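Local coordinates for envelope glycoprotein (Bourbon virus, PDB 5ZKX) that probably drives fusion of the viral and host membranes as a trimeric, gp64-like envelope glycoprotein, here captured in its postfusion form, at residues 140-145 with 428-433; 46-51 with 424-429. One frame throughout, in Å; residues are numbered along the deposited sequence.

How the contacts relate
Following the chain from the N terminus, strand 44-58 comes first, strand 134-148 second, and helix 422-437 near the C-terminal end receives both. Contact 2 closes the longer loop, from 46-51 to 424-429; contact 1, from 140-145 to 428-433, starts within that loop and ends slightly beyond it, so the two loops cross. The long helix 284-329 lies inside both. The two strands are antiparallel neighbours, joined by backbone hydrogen bonds between Arg142 and Ala50 and between Gly144 and Tyr48. The contacts thus lie on successive parts of one helix, its apolar side meeting 46-51 and a polar grip from 140-145 following, with Tyr48 packing against both Arg142 and Ser430.

Contact 1: 140-145 with 428-433; sequences SWRCGV and ANSKQA
Ser430 is gripped by the guanidinium group of Arg142, which reaches from strand 140-145 to the helix and takes hold of a main-chain and a side-chain oxygen of one residue. The stronger bond runs from Arg142 NH2 to the carbonyl oxygen Ser430 O, at 2.8 Å with an N-H...O angle of 150°. The donor approaches well to one side of the C=O direction and is tilted 33° from the carbonyl plane. Arg142 NH1 adds a weak bond to Ser430 OG at 3.5 Å. The Arg142 side chain is extended as far as CD and bends at the CG-CD bond (chi3 -51°), which brings both terminal nitrogens up to the helix. Further along, Ala433 sets its methyl CB 4.0 Å from Arg142 NH2, close to the guanidinium plane and at its edge. Within the chain the same group forms salt bridges from NE to Glu122 and from NH1 to Glu187, two carboxylates that probably offset its buried positive charge and steady its rotation. Around this polar link, Ser430 packs on Tyr48 of strand 44-58 and on Phe188 of strand 188-192, and Ala433 rests on Glu122, so this part of the helix has its sheet on the Ser430 side and touches Leu435 of a neighbouring subunit through Gln432.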
# COMPACT_ATOMS: atom_id res chain seq x y z
N SER A 140 21.15 -24.75 29.85
CA SER A 140 19.84 -24.78 29.19
C SER A 140 20.01 -24.48 27.71
O SER A 140 20.75 -23.57 27.33
CB SER A 140 18.89 -23.77 29.83
OG SER A 140 17.54 -24.09 29.54
N TRP A 141 19.30 -25.23 26.87
CA TRP A 141 19.47 -25.17 25.43
C TRP A 141 18.23 -24.60 24.75
O TRP A 141 17.11 -24.68 25.28
CB TRP A 141 19.77 -26.55 24.84
CG TRP A 141 21.12 -27.07 25.19
CD1 TRP A 141 21.49 -27.67 26.36
CD2 TRP A 141 22.29 -27.04 24.37
NE1 TRP A 141 22.82 -28.01 26.32
CE2 TRP A 141 23.33 -27.63 25.11
CE3 TRP A 141 22.56 -26.56 23.09
CZ2 TRP A 141 24.62 -27.77 24.60
CZ3 TRP A 141 23.84 -26.69 22.58
CH2 TRP A 141 24.85 -27.29 23.34
N ARG A 142 18.44 -24.01 23.58
CA ARG A 142 17.36 -23.55 22.71
C ARG A 142 17.68 -23.97 21.28
O ARG A 142 18.85 -24.05 20.89
CB ARG A 142 17.17 -22.03 22.79
CG ARG A 142 18.20 -21.22 22.01
CD ARG A 142 18.11 -19.73 22.31
NE ARG A 142 16.74 -19.22 22.19
CZ ARG A 142 16.32 -18.47 21.18
NH1 ARG A 142 17.15 -18.12 20.21
NH2 ARG A 142 15.06 -18.05 21.15
N CYS A 143 16.64 -24.26 20.51
CA CYS A 143 16.82 -24.63 19.12
C CYS A 143 15.50 -24.50 18.38
O CYS A 143 14.42 -24.57 18.97
CB CYS A 143 17.38 -26.05 18.97
SG CYS A 143 16.26 -27.37 19.47
N GLY A 144 15.61 -24.32 17.07
CA GLY A 144 14.44 -24.25 16.22
C GLY A 144 14.84 -24.47 14.78
O GLY A 144 16.01 -24.33 14.41
N VAL A 145 13.84 -24.82 13.96
CA VAL A 145 14.06 -25.09 12.54
C VAL A 145 12.77 -24.78 11.79
O VAL A 145 11.67 -24.84 12.36
CB VAL A 145 14.51 -26.55 12.31
CG1 VAL A 145 13.35 -27.52 12.49
CG2 VAL A 145 15.16 -26.72 10.94
N ALA A 428 12.83 -13.38 13.33
CA ALA A 428 12.47 -12.28 14.22
C ALA A 428 11.75 -12.78 15.46
O ALA A 428 11.94 -12.24 16.56
CB ALA A 428 11.61 -11.25 13.47
N ASN A 429 10.91 -13.81 15.31
CA ASN A 429 10.20 -14.35 16.46
C ASN A 429 11.14 -15.08 17.41
O ASN A 429 11.02 -14.96 18.63
CB ASN A 429 9.09 -15.29 15.99
CG ASN A 429 7.98 -14.56 15.26
OD1 ASN A 429 7.75 -13.37 15.47
ND2 ASN A 429 7.29 -15.28 14.38
N SER A 430 12.09 -15.84 16.86
CA SER A 430 13.06 -16.55 17.68
C SER A 430 13.88 -15.57 18.52
O SER A 430 14.10 -15.79 19.72
CB SER A 430 13.97 -17.39 16.79
OG SER A 430 15.27 -17.47 17.34
N LYS A 431 14.35 -14.48 17.90
CA LYS A 431 15.11 -13.48 18.64
C LYS A 431 14.27 -12.82 19.71
O LYS A 431 14.75 -12.54 20.81
CB LYS A 431 15.67 -12.44 17.67
CG LYS A 431 16.63 -12.99 16.65
CD LYS A 431 17.28 -11.88 15.83
CE LYS A 431 18.30 -12.45 14.85
NZ LYS A 431 18.78 -11.43 13.88
N GLN A 432 12.99 -12.57 19.41
CA GLN A 432 12.10 -11.98 20.41
C GLN A 432 11.87 -12.95 21.56
O GLN A 432 11.75 -12.52 22.72
CB GLN A 432 10.78 -11.59 19.75
CG GLN A 432 9.81 -10.87 20.68
CD GLN A 432 10.39 -9.61 21.28
OE1 GLN A 432 10.37 -9.42 22.49
NE2 GLN A 432 10.92 -8.74 20.43
N ALA A 433 11.82 -14.25 21.27
CA ALA A 433 11.66 -15.24 22.33
C ALA A 433 12.88 -15.27 23.23
O ALA A 433 12.76 -15.44 24.45
CB ALA A 433 11.39 -16.61 21.72

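Contact 2: 46-51 with 424-429; sequences IGYRAY and WTFVAN
Ile46 and Tyr48 meet Phe426 and Val427 where helix 422-437 packs on the antiparallel sheet that contains strand 44-58. The helix segment runs almost along the strand, in the same direction, with the axes 13° apart and 9.6 Å from each other at closest approach. Ile46 and Phe426 carry most of the contact. Phe426, with CG anti to the backbone N (chi1 176°), lays one side of its ring, CD2, CE2 and CZ, against the strand residues. The inner end of that side meets the methyl of Ile46, CG2 to CD2 at 4.1 Å, while the outer end meets Tyr48, whose CE2 lies 3.6 Å from Phe426 CZ. Phe426 CE2 reaches the edge of the tyrosine ring near its plane, 3.7 Å from Tyr48 CD2. The two rings are inclined by 48°, with centroids 5.7 Å apart, an oblique aromatic pair. Ile46 CG2 also touches Val427 CG2 at 4.0 Å, the two side chains crossing at about a right angle, and one methyl group thereby bridges two consecutive helix residues. Phe188 enlarges the apolar layer by packing on Ile46, Tyr48 and Val427; Tyr190 touches both Ile46 and Val427, and Phe426 rests on Thr146 of strand 134-148. Such an aliphatic and aromatic layer, with the helix aligned to the strand beneath it, is characteristic of alpha-on-beta packing.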
# COMPACT_ATOMS: atom_id res chain seq x y z
N ILE A 46 16.04 -22.80 7.81
CA ILE A 46 16.65 -21.95 8.81
C ILE A 46 16.65 -22.70 10.13
O ILE A 46 15.61 -23.21 10.56
CB ILE A 46 15.92 -20.60 8.96
CG1 ILE A 46 15.78 -19.92 7.60
CG2 ILE A 46 16.65 -19.69 9.93
CD1 ILE A 46 15.15 -18.55 7.68
N GLY A 47 17.81 -22.77 10.76
CA GLY A 47 17.93 -23.42 12.06
C GLY A 47 18.79 -22.60 12.99
O GLY A 47 19.84 -22.08 12.60
N TYR A 48 18.34 -22.48 14.23
CA TYR A 48 19.11 -21.81 15.26
C TYR A 48 19.33 -22.74 16.44
O TYR A 48 18.57 -23.69 16.66
CB TYR A 48 18.43 -20.51 15.72
CG TYR A 48 17.14 -20.68 16.49
CD1 TYR A 48 17.15 -20.78 17.87
CD2 TYR A 48 15.92 -20.71 15.84
CE1 TYR A 48 15.97 -20.93 18.58
CE2 TYR A 48 14.74 -20.85 16.54
CZ TYR A 48 14.77 -20.96 17.91
OH TYR A 48 13.60 -21.10 18.62
N ARG A 49 20.39 -22.46 17.19
CA ARG A 49 20.71 -23.22 18.39
C ARG A 49 21.65 -22.40 19.25
O ARG A 49 22.57 -21.76 18.73
CB ARG A 49 21.34 -24.58 18.06
CG ARG A 49 21.82 -25.34 19.28
CD ARG A 49 22.30 -26.73 18.92
NE ARG A 49 23.41 -26.70 17.97
CZ ARG A 49 23.79 -27.75 17.26
NH1 ARG A 49 23.16 -28.91 17.40
NH2 ARG A 49 24.81 -27.65 16.41
N ALA A 50 21.41 -22.41 20.56
CA ALA A 50 22.29 -21.77 21.52
C ALA A 50 22.11 -22.45 22.86
O ALA A 50 21.19 -23.25 23.06
CB ALA A 50 22.00 -20.27 21.63
N TYR A 51 23.00 -22.13 23.79
CA TYR A 51 22.88 -22.64 25.15
C TYR A 51 23.27 -21.56 26.15
O TYR A 51 24.19 -20.78 25.92
CB TYR A 51 23.74 -23.91 25.36
CG TYR A 51 25.24 -23.73 25.26
CD1 TYR A 51 25.98 -23.33 26.37
CD2 TYR A 51 25.92 -24.01 24.09
CE1 TYR A 51 27.35 -23.18 26.29
CE2 TYR A 51 27.30 -23.87 24.01
CZ TYR A 51 28.01 -23.46 25.11
OH TYR A 51 29.37 -23.31 25.05
N TRP A 424 12.24 -14.81 7.54
CA TRP A 424 12.63 -13.69 8.37
C TRP A 424 11.65 -13.44 9.50
O TRP A 424 12.03 -12.83 10.51
CB TRP A 424 12.78 -12.43 7.51
CG TRP A 424 13.69 -12.64 6.34
CD1 TRP A 424 13.42 -12.35 5.03
CD2 TRP A 424 15.01 -13.20 6.36
NE1 TRP A 424 14.50 -12.68 4.24
CE2 TRP A 424 15.48 -13.21 5.03
CE3 TRP A 424 15.84 -13.70 7.37
CZ2 TRP A 424 16.74 -13.69 4.69
CZ3 TRP A 424 17.09 -14.17 7.03
CH2 TRP A 424 17.53 -14.17 5.70
N THR A 425 10.41 -13.89 9.37
CA THR A 425 9.48 -13.84 10.49
C THR A 425 9.83 -14.90 11.52
O THR A 425 9.72 -14.66 12.73
CB THR A 425 8.05 -14.01 9.99
OG1 THR A 425 7.77 -13.00 9.01
CG2 THR A 425 7.06 -13.89 11.14
N PHE A 426 10.27 -16.08 11.06
CA PHE A 426 10.79 -17.09 11.97
C PHE A 426 11.99 -16.57 12.74
O PHE A 426 12.09 -16.77 13.96
CB PHE A 426 11.16 -18.35 11.17
CG PHE A 426 11.79 -19.43 12.00
CD1 PHE A 426 11.01 -20.32 12.72
CD2 PHE A 426 13.17 -19.58 12.04
CE1 PHE A 426 11.58 -21.32 13.48
CE2 PHE A 426 13.75 -20.58 12.79
CZ PHE A 426 12.95 -21.45 13.51
N VAL A 427 12.91 -15.90 12.05
CA VAL A 427 14.10 -15.36 12.70
C VAL A 427 13.71 -14.30 13.72
O VAL A 427 14.18 -14.30 14.86
CB VAL A 427 15.08 -14.81 11.65
CG1 VAL A 427 16.09 -13.87 12.30
CG2 VAL A 427 15.79 -15.95 10.94
N ALA A 428 12.83 -13.38 13.33
CA ALA A 428 12.47 -12.28 14.22
C ALA A 428 11.75 -12.78 15.46
O ALA A 428 11.94 -12.24 16.56
CB ALA A 428 11.61 -11.25 13.47
N ASN A 429 10.91 -13.81 15.31
CA ASN A 429 10.20 -14.35 16.46
C ASN A 429 11.14 -15.08 17.41
O ASN A 429 11.02 -14.96 18.63
CB ASN A 429 9.09 -15.29 15.99
CG ASN A 429 7.98 -14.56 15.26
OD1 ASN A 429 7.75 -13.37 15.47
ND2 ASN A 429 7.29 -15.28 14.38